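Local coordinates for protein adenylosuccinate lyase (Francisella tularensis subsp. tularensis SCHU S4, PDB 4EEI) that probably catalyses the cleavage of adenylosuccinate and of the related succinocarboxamide ribonucleotide, releasing fumarate, in purine nucleotide biosynthesis, at residues Y351-F355 with I414-Y418; Y5-I10 with V321-R325. All coordinates share one frame; numbering follows the deposited sequence.

Followed from the N terminus, the chain first opens interaction 2 at 5-10, where the run into helix 8-14 lies against helix 304-333. That contact closes at 321-325, after 310 intervening residues that are mostly helical. Interaction 1 opens only afterwards, at 351-355, and closes at 414-418 after 58 residues, so the two loops follow one another in series, neither enclosing nor crossing. The centres of interactions 1 and 2 lie about 45 Å apart, and the nearest atoms of interactions 1 and 2 about 29 Å. Interaction 2 ties the N-terminal residues to the long-helix body beside a bound AMP, whereas interaction 1 joins helices 352-363 and 411-418, well away from the centre of the chain.

Interaction 1: residues Y351-F355 with I414-Y418; sequences YLSSF and IKKTY
Tyr351 turns the edge of its ring toward the face of Tyr418, an offset edge-to-face pair with ring centroids 5.5 Å apart and planes at 85°. The displacement is plain in the atoms: Tyr351 CD2 comes closest to the phenol end of its partner, 3.4 Å from Tyr418 OH, while Tyr351 CE2 nears Tyr418 CE2. Chi1 of 51° sets Tyr351 CG between its backbone N and carbonyl carbon, and from there the ring runs across Ile414 at about a right angle. At its far end Tyr351 OH meets Ile414 CD1 at 3.6 Å, near the ring plane, and makes a weak hydrogen bond to Val345 O.

A water links the two tyrosines. Tyr418 OH donates to it at 2.7 Å (Tyr418 OH to water O), and the water, in the plane of the Tyr418 ring at its edge, in turn donates a hydrogen bond to Tyr351 O, at 2.8 Å.

Phe355 CB also approaches Tyr418 OH, at 3.8 Å. The Phe355 ring reaches Thr417 through CE1 and CD1, the nearer being CE1 at 3.9 Å from Thr417 CG2, while Thr417 OG1 turns back to Gly413 O of its own helix. Leu352 CD2 makes a looser contact with Ile414 CG1, at 4.3 Å.

The two helices therefore meet through a mainly apolar, buried layer. Met409 touches Leu352, Phe355 and Thr417, and Cys188 of the second subunit packs on Phe355, Thr417 and Tyr418. Glu146 and Pro147 of strand 143-149 pack against both tyrosines, and strand 135-140 contributes Met137 to Tyr351 and Ile135 to Ile414.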
loop_
_atom_site.group_PDB
_atom_site.type_symbol
_atom_site.label_atom_id
_atom_site.label_comp_id
_atom_site.label_asym_id
_atom_site.label_seq_id
_atom_site.Cartn_x
_atom_site.Cartn_y
_atom_site.Cartn_z
ATOM N N TYR B 351 -37.866 0.686 16.241
ATOM C CA TYR B 351 -37.395 2.068 16.307
ATOM C C TYR B 351 -38.385 3.022 16.990
ATOM O O TYR B 351 -38.001 4.083 17.482
ATOM C CB TYR B 351 -37.060 2.580 14.903
ATOM C CG TYR B 351 -38.157 2.379 13.885
ATOM C CD1 TYR B 351 -38.163 1.267 13.051
ATOM C CD2 TYR B 351 -39.180 3.307 13.745
ATOM C CE1 TYR B 351 -39.161 1.084 12.114
ATOM C CE2 TYR B 351 -40.180 3.132 12.814
ATOM C CZ TYR B 351 -40.168 2.020 12.002
ATOM O OH TYR B 351 -41.167 1.842 11.071
ATOM N N LEU B 352 -39.657 2.649 17.018
ATOM C CA LEU B 352 -40.682 3.546 17.546
ATOM C C LEU B 352 -40.547 3.816 19.043
ATOM O O LEU B 352 -41.005 4.845 19.532
ATOM C CB LEU B 352 -42.081 3.015 17.242
ATOM C CG LEU B 352 -42.579 3.135 15.800
ATOM C CD1 LEU B 352 -44.018 2.639 15.688
ATOM C CD2 LEU B 352 -42.475 4.565 15.313
ATOM N N SER B 353 -39.932 2.889 19.770
ATOM C CA SER B 353 -39.749 3.071 21.206
ATOM C C SER B 353 -38.883 4.287 21.505
ATOM O O SER B 353 -39.201 5.081 22.396
ATOM C CB SER B 353 -39.150 1.819 21.837
ATOM O OG SER B 353 -40.068 0.747 21.774
ATOM N N SER B 354 -37.796 4.439 20.754
ATOM C CA SER B 354 -36.943 5.609 20.917
ATOM C C SER B 354 -37.719 6.885 20.604
ATOM O O SER B 354 -37.536 7.904 21.267
ATOM C CB SER B 354 -35.696 5.524 20.040
ATOM O OG SER B 354 -34.917 6.701 20.180
ATOM N N PHE B 355 -38.592 6.824 19.602
ATOM C CA PHE B 355 -39.401 7.981 19.255
ATOM C C PHE B 355 -40.282 8.382 20.433
ATOM O O PHE B 355 -40.237 9.527 20.892
ATOM C CB PHE B 355 -40.255 7.711 18.016
ATOM C CG PHE B 355 -41.278 8.779 17.755
ATOM C CD1 PHE B 355 -40.908 9.982 17.168
ATOM C CD2 PHE B 355 -42.604 8.597 18.126
ATOM C CE1 PHE B 355 -41.843 10.976 16.939
ATOM C CE2 PHE B 355 -43.542 9.586 17.902
ATOM C CZ PHE B 355 -43.159 10.779 17.308
ATOM N N ILE B 414 -45.145 7.808 10.129
ATOM C CA ILE B 414 -43.745 7.376 10.159
ATOM C C ILE B 414 -42.959 8.063 9.039
ATOM O O ILE B 414 -41.840 8.536 9.246
ATOM C CB ILE B 414 -43.649 5.839 10.030
ATOM C CG1 ILE B 414 -44.066 5.171 11.342
ATOM C CG2 ILE B 414 -42.243 5.399 9.627
ATOM C CD1 ILE B 414 -44.237 3.667 11.232
ATOM N N LYS B 415 -43.554 8.120 7.852
ATOM C CA LYS B 415 -42.931 8.812 6.728
ATOM C C LYS B 415 -42.740 10.293 7.033
ATOM O O LYS B 415 -41.693 10.864 6.744
ATOM C CB LYS B 415 -43.766 8.631 5.455
ATOM C CG LYS B 415 -43.183 7.615 4.489
ATOM C CD LYS B 415 -44.205 7.141 3.462
ATOM C CE LYS B 415 -44.738 8.274 2.612
ATOM N NZ LYS B 415 -45.652 7.777 1.529
ATOM N N LYS B 416 -43.759 10.902 7.628
ATOM C CA LYS B 416 -43.711 12.311 8.003
ATOM C C LYS B 416 -42.592 12.594 8.974
ATOM O O LYS B 416 -41.985 13.667 8.948
ATOM C CB LYS B 416 -45.013 12.712 8.686
ATOM C CG LYS B 416 -45.846 13.695 7.908
ATOM C CD LYS B 416 -46.462 13.027 6.705
ATOM C CE LYS B 416 -47.462 13.945 6.018
ATOM N NZ LYS B 416 -48.739 13.233 5.738
ATOM N N THR B 417 -42.336 11.633 9.850
ATOM C CA THR B 417 -41.384 11.825 10.934
ATOM C C THR B 417 -39.954 11.660 10.455
ATOM O O THR B 417 -39.105 12.521 10.686
ATOM C CB THR B 417 -41.668 10.840 12.087
ATOM O OG1 THR B 417 -42.993 11.066 12.586
ATOM C CG2 THR B 417 -40.671 11.020 13.222
ATOM N N TYR B 418 -39.688 10.553 9.774
ATOM C CA TYR B 418 -38.318 10.177 9.476
ATOM C C TYR B 418 -37.790 10.760 8.173
ATOM O O TYR B 418 -36.613 10.596 7.850
ATOM C CB TYR B 418 -38.191 8.658 9.498
ATOM C CG TYR B 418 -38.383 8.096 10.883
ATOM C CD1 TYR B 418 -37.336 8.085 11.790
ATOM C CD2 TYR B 418 -39.612 7.592 11.290
ATOM C CE1 TYR B 418 -37.495 7.576 13.058
ATOM C CE2 TYR B 418 -39.784 7.084 12.565
ATOM C CZ TYR B 418 -38.721 7.082 13.444
ATOM O OH TYR B 418 -38.874 6.576 14.715
HETATM O O HOH W 1 -36.871 6.424 16.490
#

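Interaction 2: residues Y5-I10 with V321-R325; sequences YDVAEI and VYALR. With AMP (adenosine monophosphate), chain C.
The Tyr322 ring carries Tyr5 CB over the centre of one face, a CH-pi contact with CB 4.1 Å from the ring centroid, and has Val7 CG2 at its edge. Beyond CB the Tyr5 ring inclines its own edge toward the same partner, an edge-to-face pair with planes at 64°, its closest approach being Tyr5 CD1 to Tyr322 CZ at 3.5 Å. At the far rim of Tyr5, in plane, lies AMP O1P, 2.5 Å from Tyr5 OH, a hydrogen bond whose very short length should be read with caution. Packing against Tyr322 is consistent with orienting the phenol that meets the nucleotide.

The guanidinium of Arg325 is flanked differently. Val321 CG1 covers one face from within the same helix, and Val7 CG1 comes in obliquely, 3.4 Å from Arg325 NH1. At the edge, in plane, sits Glu9 OE1. NH2 and NH1 both grip this single oxygen, at 2.8 and 2.9 Å from OE1, through bent bonds (148° and 140°) that arrive from one face of a carboxylate turned out of the guanidinium plane. A bend at chi2 of Glu9 brings its end back to the extended Arg325. Arg325 NE pairs with Asp116, so two carboxylates, at NE and at the NH1/NH2 end, probably restrict its rotation. Ile10 and Val321 meet tip to tip, Ile10 CD1 to Val321 CG2 at 3.9 Å.

AMP also bonds Arg4 and Asn276 of this chain and Lys66, Gln212, Ser306 and Arg310 of the third subunit, an intersubunit site as in this lyase superfamily. Phe311 of that subunit meets the Tyr5 ring nearly parallel. Helix 272-293 borders both tyrosines through Asn276 and Met280, and helix 94-131 lies against the other end through Tyr112, Val113 and Asp116.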
loop_
_atom_site.group_PDB
_atom_site.type_symbol
_atom_site.label_atom_id
_atom_site.label_comp_id
_atom_site.label_asym_id
_atom_site.label_seq_id
_atom_site.Cartn_x
_atom_site.Cartn_y
_atom_site.Cartn_z
ATOM N N TYR B 5 -11.253 -4.613 -21.234
ATOM C CA TYR B 5 -11.664 -3.353 -20.613
ATOM C C TYR B 5 -11.125 -2.110 -21.326
ATOM O O TYR B 5 -11.178 -1.011 -20.786
ATOM C CB TYR B 5 -11.210 -3.307 -19.148
ATOM C CG TYR B 5 -11.578 -4.542 -18.353
ATOM C CD1 TYR B 5 -12.900 -4.940 -18.221
ATOM C CD2 TYR B 5 -10.600 -5.295 -17.723
ATOM C CE1 TYR B 5 -13.243 -6.076 -17.481
ATOM C CE2 TYR B 5 -10.925 -6.421 -16.980
ATOM C CZ TYR B 5 -12.246 -6.808 -16.868
ATOM O OH TYR B 5 -12.567 -7.937 -16.133
ATOM N N ASP B 6 -10.612 -2.286 -22.533
ATOM C CA ASP B 6 -9.915 -1.209 -23.227
ATOM C C ASP B 6 -10.899 -0.197 -23.807
ATOM O O ASP B 6 -11.706 -0.528 -24.663
ATOM C CB ASP B 6 -9.043 -1.796 -24.349
ATOM C CG ASP B 6 -8.063 -0.789 -24.927
ATOM O OD1 ASP B 6 -8.356 0.421 -24.893
ATOM O OD2 ASP B 6 -6.992 -1.211 -25.419
ATOM N N VAL B 7 -10.816 1.043 -23.348
ATOM C CA VAL B 7 -11.605 2.121 -23.930
ATOM C C VAL B 7 -10.746 2.754 -25.009
ATOM O O VAL B 7 -9.714 3.345 -24.705
ATOM C CB VAL B 7 -11.961 3.181 -22.883
ATOM C CG1 VAL B 7 -12.775 4.309 -23.523
ATOM C CG2 VAL B 7 -12.726 2.542 -21.723
ATOM N N ALA B 8 -11.186 2.636 -26.258
ATOM C CA ALA B 8 -10.355 2.955 -27.419
ATOM C C ALA B 8 -9.707 4.339 -27.373
ATOM O O ALA B 8 -8.517 4.478 -27.655
ATOM C CB ALA B 8 -11.151 2.762 -28.714
ATOM N N GLU B 9 -10.481 5.361 -27.020
ATOM C CA GLU B 9 -9.969 6.727 -27.085
ATOM C C GLU B 9 -8.942 6.997 -25.996
ATOM O O GLU B 9 -8.093 7.878 -26.138
ATOM C CB GLU B 9 -11.105 7.749 -27.016
ATOM C CG GLU B 9 -11.914 7.695 -25.737
ATOM C CD GLU B 9 -13.239 6.987 -25.937
ATOM O OE1 GLU B 9 -14.254 7.461 -25.376
ATOM O OE2 GLU B 9 -13.264 5.955 -26.654
ATOM N N ILE B 10 -9.001 6.241 -24.899
ATOM C CA ILE B 10 -7.995 6.421 -23.854
ATOM C C ILE B 10 -6.698 5.693 -24.215
ATOM O O ILE B 10 -5.611 6.242 -24.074
ATOM C CB ILE B 10 -8.511 5.965 -22.481
ATOM C CG1 ILE B 10 -9.839 6.659 -22.164
ATOM C CG2 ILE B 10 -7.475 6.245 -21.390
ATOM C CD1 ILE B 10 -9.769 8.187 -22.211
ATOM N N VAL B 321 -11.634 5.672 -16.548
ATOM C CA VAL B 321 -12.677 5.988 -17.519
ATOM C C VAL B 321 -13.646 4.809 -17.683
ATOM O O VAL B 321 -14.871 4.988 -17.671
ATOM C CB VAL B 321 -12.082 6.409 -18.868
ATOM C CG1 VAL B 321 -13.177 6.529 -19.923
ATOM C CG2 VAL B 321 -11.347 7.744 -18.716
ATOM N N TYR B 322 -13.102 3.604 -17.820
ATOM C CA TYR B 322 -13.944 2.398 -17.905
ATOM C C TYR B 322 -14.883 2.292 -16.707
ATOM O O TYR B 322 -16.076 2.028 -16.865
ATOM C CB TYR B 322 -13.081 1.128 -17.990
ATOM C CG TYR B 322 -13.901 -0.155 -18.006
ATOM C CD1 TYR B 322 -14.337 -0.699 -19.197
ATOM C CD2 TYR B 322 -14.231 -0.817 -16.821
ATOM C CE1 TYR B 322 -15.091 -1.863 -19.228
ATOM C CE2 TYR B 322 -14.993 -1.988 -16.840
ATOM C CZ TYR B 322 -15.408 -2.500 -18.047
ATOM O OH TYR B 322 -16.163 -3.656 -18.094
ATOM N N ALA B 323 -14.352 2.512 -15.515
ATOM C CA ALA B 323 -15.137 2.293 -14.305
ATOM C C ALA B 323 -16.213 3.354 -14.144
ATOM O O ALA B 323 -17.327 3.040 -13.744
ATOM C CB ALA B 323 -14.233 2.236 -13.057
ATOM N N LEU B 324 -15.886 4.611 -14.437
ATOM C CA LEU B 324 -16.871 5.689 -14.287
ATOM C C LEU B 324 -18.028 5.525 -15.265
ATOM O O LEU B 324 -19.176 5.828 -14.931
ATOM C CB LEU B 324 -16.226 7.059 -14.488
ATOM C CG LEU B 324 -15.194 7.466 -13.433
ATOM C CD1 LEU B 324 -14.473 8.711 -13.884
ATOM C CD2 LEU B 324 -15.892 7.717 -12.094
ATOM N N ARG B 325 -17.733 5.078 -16.484
ATOM C CA ARG B 325 -18.784 4.862 -17.484
ATOM C C ARG B 325 -19.641 3.675 -17.122
ATOM O O ARG B 325 -20.870 3.708 -17.268
ATOM C CB ARG B 325 -18.183 4.665 -18.880
ATOM C CG ARG B 325 -17.421 5.876 -19.394
ATOM C CD ARG B 325 -17.016 5.725 -20.849
ATOM N NE ARG B 325 -16.276 6.905 -21.301
ATOM C CZ ARG B 325 -15.696 7.016 -22.491
ATOM N NH1 ARG B 325 -15.757 6.017 -23.360
ATOM N NH2 ARG B 325 -15.047 8.128 -22.805
HETATM P P AMP C . -15.160 -9.729 -15.241
HETATM O O1P AMP C . -14.889 -8.771 -16.372
HETATM O O2P AMP C . -15.779 -9.091 -14.026
HETATM O O3P AMP C . -14.013 -10.655 -14.939
HETATM O "O5'" AMP C . -16.313 -10.691 -15.812
HETATM C "C5'" AMP C . -16.744 -11.834 -15.078
HETATM C "C4'" AMP C . -17.506 -12.766 -16.011
HETATM O "O4'" AMP C . -17.896 -13.955 -15.320
HETATM C "C3'" AMP C . -18.777 -12.107 -16.516
HETATM O "O3'" AMP C . -18.892 -12.344 -17.920
HETATM C "C2'" AMP C . -19.896 -12.819 -15.790
HETATM O "O2'" AMP C . -21.052 -12.934 -16.617
HETATM C "C1'" AMP C . -19.297 -14.181 -15.494
HETATM N N9 AMP C . -19.894 -14.787 -14.281
HETATM C C8 AMP C . -21.016 -14.386 -13.659
HETATM N N7 AMP C . -21.279 -15.168 -12.581
HETATM C C5 AMP C . -20.307 -16.093 -12.507
HETATM C C6 AMP C . -19.974 -17.224 -11.613
HETATM N N6 AMP C . -20.758 -17.530 -10.553
HETATM N N1 AMP C . -18.864 -17.941 -11.892
HETATM C C2 AMP C . -18.078 -17.648 -12.943
HETATM N N3 AMP C . -18.319 -16.637 -13.795
HETATM C C4 AMP C . -19.398 -15.838 -13.632
#